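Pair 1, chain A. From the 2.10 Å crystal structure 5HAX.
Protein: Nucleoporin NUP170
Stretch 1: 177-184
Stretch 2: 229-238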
# COMPACT_ATOMS: atom_id res chain seq x y z
N SER A 177 -17.67 -16.56 11.89
CA SER A 177 -16.22 -16.66 11.94
C SER A 177 -15.51 -15.60 11.13
O SER A 177 -14.28 -15.50 11.20
CB SER A 177 -15.76 -18.04 11.44
OG SER A 177 -16.11 -19.07 12.35
N PHE A 178 -16.24 -14.80 10.35
CA PHE A 178 -15.65 -13.79 9.48
C PHE A 178 -16.47 -12.51 9.58
O PHE A 178 -17.69 -12.55 9.41
CB PHE A 178 -15.60 -14.28 8.03
CG PHE A 178 -15.04 -15.67 7.89
CD1 PHE A 178 -13.68 -15.90 8.05
CD2 PHE A 178 -15.87 -16.74 7.60
CE1 PHE A 178 -13.16 -17.18 7.92
CE2 PHE A 178 -15.36 -18.02 7.47
CZ PHE A 178 -14.00 -18.24 7.63
N ILE A 179 -15.80 -11.40 9.87
CA ILE A 179 -16.42 -10.09 9.95
C ILE A 179 -15.58 -9.13 9.11
O ILE A 179 -14.36 -9.09 9.25
CB ILE A 179 -16.50 -9.57 11.40
CG1 ILE A 179 -17.16 -10.61 12.31
CG2 ILE A 179 -17.26 -8.25 11.46
CD1 ILE A 179 -16.99 -10.31 13.79
N VAL A 180 -16.25 -8.37 8.24
CA VAL A 180 -15.58 -7.37 7.42
C VAL A 180 -16.39 -6.08 7.44
O VAL A 180 -17.62 -6.11 7.61
CB VAL A 180 -15.37 -7.85 5.96
CG1 VAL A 180 -14.42 -9.04 5.93
CG2 VAL A 180 -16.70 -8.20 5.31
N GLY A 181 -15.70 -4.96 7.28
CA GLY A 181 -16.34 -3.66 7.29
C GLY A 181 -15.99 -2.87 6.05
O GLY A 181 -14.91 -3.00 5.49
N THR A 182 -16.95 -2.05 5.62
CA THR A 182 -16.75 -1.17 4.48
C THR A 182 -16.30 0.21 4.94
O THR A 182 -16.35 0.56 6.13
CB THR A 182 -18.03 -1.03 3.66
OG1 THR A 182 -19.00 -0.28 4.40
CG2 THR A 182 -18.61 -2.40 3.30
N LYS A 183 -15.86 1.01 3.97
CA LYS A 183 -15.44 2.38 4.24
C LYS A 183 -16.53 3.18 4.95
O LYS A 183 -16.22 4.04 5.78
CB LYS A 183 -15.08 3.06 2.92
CG LYS A 183 -14.24 4.32 3.06
CD LYS A 183 -13.82 4.87 1.69
CE LYS A 183 -15.01 5.34 0.86
NZ LYS A 183 -15.62 4.26 0.03
N ASP A 184 -17.80 2.89 4.67
CA ASP A 184 -18.93 3.63 5.22
C ASP A 184 -19.45 3.03 6.52
O ASP A 184 -20.47 3.50 7.03
CB ASP A 184 -20.06 3.68 4.19
CG ASP A 184 -19.65 4.36 2.89
OD1 ASP A 184 -18.88 5.34 2.95
OD2 ASP A 184 -20.08 3.89 1.82
N TRP A 229 -19.91 -24.09 3.32
CA TRP A 229 -19.72 -22.96 4.23
C TRP A 229 -18.56 -22.10 3.72
O TRP A 229 -17.95 -22.40 2.69
CB TRP A 229 -19.48 -23.44 5.67
CG TRP A 229 -18.21 -24.20 5.88
CD1 TRP A 229 -16.98 -23.68 6.17
CD2 TRP A 229 -18.04 -25.63 5.84
NE1 TRP A 229 -16.06 -24.69 6.30
CE2 TRP A 229 -16.68 -25.89 6.10
CE3 TRP A 229 -18.90 -26.70 5.60
CZ2 TRP A 229 -16.17 -27.19 6.13
CZ3 TRP A 229 -18.39 -27.98 5.63
CH2 TRP A 229 -17.03 -28.21 5.89
N LEU A 230 -18.26 -21.03 4.45
CA LEU A 230 -17.32 -20.02 3.99
C LEU A 230 -15.94 -20.20 4.58
O LEU A 230 -15.77 -20.69 5.71
CB LEU A 230 -17.83 -18.61 4.31
CG LEU A 230 -19.12 -18.18 3.61
CD1 LEU A 230 -19.41 -16.72 3.91
CD2 LEU A 230 -19.04 -18.41 2.10
N ARG A 231 -14.93 -19.81 3.80
CA ARG A 231 -13.55 -19.72 4.23
C ARG A 231 -13.07 -18.28 4.41
O ARG A 231 -12.01 -18.07 5.01
CB ARG A 231 -12.62 -20.42 3.22
CG ARG A 231 -12.37 -21.90 3.48
CD ARG A 231 -11.66 -22.53 2.28
NE ARG A 231 -10.48 -23.32 2.65
CZ ARG A 231 -9.33 -22.79 3.06
NH1 ARG A 231 -8.31 -23.58 3.36
NH2 ARG A 231 -9.20 -21.48 3.18
N GLY A 232 -13.82 -17.30 3.91
CA GLY A 232 -13.43 -15.91 4.09
C GLY A 232 -14.39 -14.97 3.39
O GLY A 232 -15.13 -15.36 2.47
N LEU A 233 -14.37 -13.71 3.84
CA LEU A 233 -15.10 -12.60 3.25
C LEU A 233 -14.12 -11.50 2.88
O LEU A 233 -13.13 -11.27 3.59
CB LEU A 233 -16.16 -12.03 4.20
CG LEU A 233 -17.45 -12.81 4.46
CD1 LEU A 233 -18.36 -11.99 5.36
CD2 LEU A 233 -18.16 -13.14 3.16
N TYR A 234 -14.39 -10.80 1.77
CA TYR A 234 -13.47 -9.80 1.23
C TYR A 234 -14.24 -8.64 0.62
O TYR A 234 -15.18 -8.85 -0.15
CB TYR A 234 -12.55 -10.44 0.18
CG TYR A 234 -12.00 -11.79 0.59
CD1 TYR A 234 -12.73 -12.95 0.37
CD2 TYR A 234 -10.75 -11.91 1.19
CE1 TYR A 234 -12.24 -14.18 0.74
CE2 TYR A 234 -10.26 -13.14 1.57
CZ TYR A 234 -11.01 -14.27 1.34
OH TYR A 234 -10.52 -15.51 1.71
N VAL A 235 -13.82 -7.41 0.94
CA VAL A 235 -14.51 -6.19 0.53
C VAL A 235 -13.65 -5.44 -0.49
O VAL A 235 -12.42 -5.42 -0.38
CB VAL A 235 -14.80 -5.28 1.74
CG1 VAL A 235 -15.39 -3.94 1.29
CG2 VAL A 235 -15.73 -5.97 2.72
N ASP A 236 -14.32 -4.82 -1.46
CA ASP A 236 -13.68 -3.86 -2.37
C ASP A 236 -14.57 -2.63 -2.46
O ASP A 236 -15.54 -2.61 -3.23
CB ASP A 236 -13.42 -4.46 -3.75
CG ASP A 236 -12.69 -3.50 -4.68
OD1 ASP A 236 -12.24 -2.44 -4.20
OD2 ASP A 236 -12.56 -3.82 -5.88
N ASP A 237 -14.23 -1.60 -1.68
CA ASP A 237 -15.03 -0.37 -1.64
C ASP A 237 -15.02 0.36 -2.98
O ASP A 237 -16.01 1.01 -3.33
CB ASP A 237 -14.52 0.55 -0.54
CG ASP A 237 -14.77 -0.00 0.85
OD1 ASP A 237 -15.90 -0.43 1.13
OD2 ASP A 237 -13.82 -0.01 1.67
N THR A 238 -13.92 0.29 -3.72
CA THR A 238 -13.81 1.03 -4.98
C THR A 238 -14.81 0.55 -6.02
O THR A 238 -15.11 1.29 -6.97
CB THR A 238 -12.39 0.92 -5.55
OG1 THR A 238 -12.15 -0.42 -6.00
CG2 THR A 238 -11.35 1.31 -4.50
O HOH W 1 -13.31 -1.58 3.86

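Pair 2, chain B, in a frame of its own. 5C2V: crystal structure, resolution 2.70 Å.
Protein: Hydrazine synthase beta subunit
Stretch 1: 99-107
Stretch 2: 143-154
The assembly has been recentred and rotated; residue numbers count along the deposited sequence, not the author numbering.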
# COMPACT_ATOMS: atom_id res chain seq x y z
N PRO B 99 -51.28 30.35 16.58
CA PRO B 99 -51.14 29.61 15.33
C PRO B 99 -49.80 29.95 14.66
O PRO B 99 -49.53 31.13 14.41
CB PRO B 99 -52.32 30.10 14.50
CG PRO B 99 -52.65 31.45 15.07
CD PRO B 99 -52.35 31.36 16.53
N SER B 100 -48.99 28.94 14.37
CA SER B 100 -47.73 29.16 13.68
C SER B 100 -47.78 28.84 12.19
O SER B 100 -46.81 29.07 11.46
CB SER B 100 -46.62 28.36 14.35
OG SER B 100 -46.95 26.98 14.40
N GLY B 101 -48.91 28.31 11.73
CA GLY B 101 -49.03 27.91 10.34
C GLY B 101 -50.43 27.52 9.94
O GLY B 101 -51.25 27.09 10.76
N ILE B 102 -50.70 27.65 8.64
CA ILE B 102 -52.03 27.40 8.10
C ILE B 102 -51.93 26.92 6.65
O ILE B 102 -51.05 27.36 5.91
CB ILE B 102 -52.89 28.68 8.19
CG1 ILE B 102 -54.34 28.40 7.79
CG2 ILE B 102 -52.28 29.81 7.37
CD1 ILE B 102 -55.29 29.52 8.16
N LYS B 103 -52.82 26.01 6.25
CA LYS B 103 -52.84 25.55 4.86
C LYS B 103 -54.24 25.21 4.36
O LYS B 103 -55.06 24.67 5.10
CB LYS B 103 -51.92 24.34 4.69
CG LYS B 103 -50.47 24.72 4.46
CD LYS B 103 -49.52 23.67 4.98
CE LYS B 103 -48.08 24.05 4.66
NZ LYS B 103 -47.99 25.01 3.53
N ILE B 104 -54.50 25.53 3.10
CA ILE B 104 -55.82 25.31 2.51
C ILE B 104 -55.89 23.95 1.81
O ILE B 104 -54.94 23.54 1.15
CB ILE B 104 -56.17 26.42 1.50
CG1 ILE B 104 -55.75 27.79 2.04
CG2 ILE B 104 -57.66 26.39 1.17
CD1 ILE B 104 -56.49 28.22 3.29
N SER B 105 -57.02 23.27 1.97
CA SER B 105 -57.25 21.99 1.32
C SER B 105 -57.25 22.14 -0.20
O SER B 105 -57.52 23.23 -0.71
CB SER B 105 -58.58 21.38 1.79
OG SER B 105 -59.67 22.21 1.43
N PRO B 106 -56.92 21.06 -0.93
CA PRO B 106 -56.89 21.08 -2.40
C PRO B 106 -58.19 21.58 -3.02
O PRO B 106 -58.16 22.31 -4.01
CB PRO B 106 -56.64 19.61 -2.76
CG PRO B 106 -55.88 19.08 -1.61
CD PRO B 106 -56.43 19.77 -0.39
N ASP B 107 -59.33 21.19 -2.44
CA ASP B 107 -60.62 21.64 -2.94
C ASP B 107 -60.91 23.08 -2.51
O ASP B 107 -61.85 23.71 -2.99
CB ASP B 107 -61.74 20.71 -2.46
CG ASP B 107 -61.68 20.42 -0.97
OD1 ASP B 107 -61.18 21.27 -0.21
OD2 ASP B 107 -62.13 19.33 -0.56
N GLY B 143 -47.35 21.31 20.94
CA GLY B 143 -46.64 22.21 20.05
C GLY B 143 -46.52 21.86 18.57
O GLY B 143 -45.40 21.79 18.06
N PRO B 144 -47.65 21.60 17.89
CA PRO B 144 -47.47 21.48 16.43
C PRO B 144 -46.97 22.79 15.84
O PRO B 144 -47.59 23.83 16.06
CB PRO B 144 -48.89 21.16 15.93
CG PRO B 144 -49.66 20.73 17.14
CD PRO B 144 -49.05 21.45 18.30
N ARG B 145 -45.87 22.75 15.10
CA ARG B 145 -45.32 23.96 14.49
C ARG B 145 -46.00 24.33 13.17
O ARG B 145 -46.32 25.49 12.92
CB ARG B 145 -43.82 23.80 14.26
CG ARG B 145 -43.13 25.03 13.68
CD ARG B 145 -43.42 26.27 14.50
NE ARG B 145 -42.68 27.43 14.01
CZ ARG B 145 -41.59 27.93 14.59
NH1 ARG B 145 -41.11 27.37 15.69
NH2 ARG B 145 -40.98 28.98 14.06
N MET B 146 -46.22 23.32 12.33
CA MET B 146 -46.71 23.52 10.98
C MET B 146 -47.43 22.26 10.52
O MET B 146 -47.15 21.17 11.02
CB MET B 146 -45.54 23.85 10.04
CG MET B 146 -45.86 23.89 8.55
SD MET B 146 -47.02 25.19 8.09
CE MET B 146 -45.89 26.55 7.79
N VAL B 147 -48.37 22.39 9.59
CA VAL B 147 -48.96 21.21 8.98
C VAL B 147 -48.58 21.16 7.50
O VAL B 147 -47.94 22.07 7.00
CB VAL B 147 -50.49 21.21 9.12
CG1 VAL B 147 -50.88 21.05 10.58
CG2 VAL B 147 -51.07 22.49 8.53
N GLU B 148 -48.97 20.08 6.82
CA GLU B 148 -48.88 20.01 5.37
C GLU B 148 -49.93 19.05 4.83
O GLU B 148 -50.19 18.01 5.44
CB GLU B 148 -47.47 19.59 4.93
CG GLU B 148 -47.30 19.31 3.44
CD GLU B 148 -47.14 20.56 2.61
OE1 GLU B 148 -46.28 20.56 1.70
OE2 GLU B 148 -47.87 21.55 2.83
N ILE B 149 -50.52 19.36 3.68
CA ILE B 149 -51.52 18.48 3.09
C ILE B 149 -50.97 17.76 1.86
O ILE B 149 -50.34 18.37 1.00
CB ILE B 149 -52.79 19.25 2.70
CG1 ILE B 149 -53.31 20.07 3.89
CG2 ILE B 149 -53.87 18.29 2.21
CD1 ILE B 149 -54.61 20.79 3.62
N SER B 150 -51.21 16.45 1.81
CA SER B 150 -50.77 15.62 0.69
C SER B 150 -51.47 16.03 -0.61
O SER B 150 -52.58 16.57 -0.57
CB SER B 150 -51.03 14.15 1.01
OG SER B 150 -52.40 13.91 1.25
N PRO B 151 -50.82 15.77 -1.76
CA PRO B 151 -51.39 16.12 -3.07
C PRO B 151 -52.76 15.49 -3.33
O PRO B 151 -53.57 16.08 -4.05
CB PRO B 151 -50.35 15.58 -4.06
CG PRO B 151 -49.50 14.63 -3.27
CD PRO B 151 -49.48 15.18 -1.89
N ASP B 152 -53.02 14.31 -2.77
CA ASP B 152 -54.33 13.68 -2.92
C ASP B 152 -55.31 14.23 -1.89
O ASP B 152 -56.52 13.98 -1.98
CB ASP B 152 -54.21 12.16 -2.80
CG ASP B 152 -53.61 11.72 -1.48
OD1 ASP B 152 -52.64 12.36 -1.03
OD2 ASP B 152 -54.10 10.73 -0.89
N GLY B 153 -54.79 14.97 -0.93
CA GLY B 153 -55.62 15.68 0.04
C GLY B 153 -56.38 14.80 1.02
O GLY B 153 -57.32 15.26 1.66
N LYS B 154 -56.01 13.53 1.11
CA LYS B 154 -56.63 12.63 2.07
C LYS B 154 -55.83 12.47 3.36
O LYS B 154 -56.27 11.78 4.29
CB LYS B 154 -56.87 11.26 1.43
CG LYS B 154 -57.40 11.35 0.01
CD LYS B 154 -57.58 9.98 -0.61
CE LYS B 154 -58.04 10.11 -2.05
NZ LYS B 154 -58.07 8.80 -2.75
O HOH W 2 -44.21 27.92 11.84

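Two nearly parallel strands, with 4° between their N-to-C directions in both structures, form the common frame of pair 1 (178-181 against 232-236) and pair 2 (99-104 against 144-149). The central backbones superpose with an RMSD of 0.9 Å. No backbone-to-backbone hydrogen bond joins the strands in either pair, so side chains fill the space between them; the axes approach to 6.7 Å in pair 1 and 5.4 Å in pair 2, yet the buried areas are similar, 527 and 546 Å².

The first inward position shows the sharpest exchange of bulk. F178(A) points toward the second strand and lays its ring over G232(A), whose CA lies 4.0 Å from the ring centroid and 10° off the ring normal, a CH-pi contact over the face. At the ring edge, near its plane, F178(A) CE2 meets L230(A) O at 3.2 Å; F178(A) CE2 also lies 4.1 Å from L230(A) CB in an apolar contact. The matched residue in pair 2 is G101(B), and the glycine opposite the phenylalanine is matched by M146(B): the large side chain has changed strands. M146(B) starts sideways but its end comes nearer, bringing SD to 4.1 Å from G101(B) CA. A CB on G101(B) would lie 2.7 Å from that sulfur, a clash, so the bare glycine leaves the room that the thioether occupies.

V180(A) and K103(B), with CA atoms 0.4 Å apart after superposition, both point toward the partner strand. The valine is short and apolar, with CG1 3.9 Å from L233(A) CB and CG2 3.6 Å from V235(A) CG2. The lysine covers more surface, its aliphatic part doing the packing: CD lies 4.0 Å from V147(B) CG2, the counterpart of L233(A), and CE is 3.8 Å from M146(B) SD. K103(B) NZ forms a salt bridge with E148(B) OE2 at 3.5 Å; E148(B) begins away from the first strand but its end comes nearer, whereas its match, Y234(A), makes no contact across the pair.

On the second strand, L233(A) points toward the first and sets CG 4.3 Å from F178(A) CB; V147(B) points sideways and is smaller. V235(A) and I149(B) superpose most closely, their CA atoms 0.2 Å apart, and both point inward. V235(A) CG1 reaches T182(A) CG2 at 4.1 Å, while the longer isoleucine brings CD1 to 3.7 Å from S105(B) CA, S105(B) being the match of T182(A).

Past the strands, chemistry diverges again. K183(A) N donates to D237(A) OD1 at 3.2 Å and 169°, and a water donates both to G181(A) O and to D237(A) OD2, at 2.7 Å each. At the matched positions, P106(B) has no amide hydrogen to give and G153(B) no carboxylate. Instead P106(B) CG packs 3.8 Å from G153(B) CA, and P106(B) CD lies 3.9 Å from I149(B) CG2. A CB on G153(B) would clash with P106(B) CG at 2.8 Å; G153(B) ends the type I turn that starts at S150(B), and its positive phi by itself favours glycine.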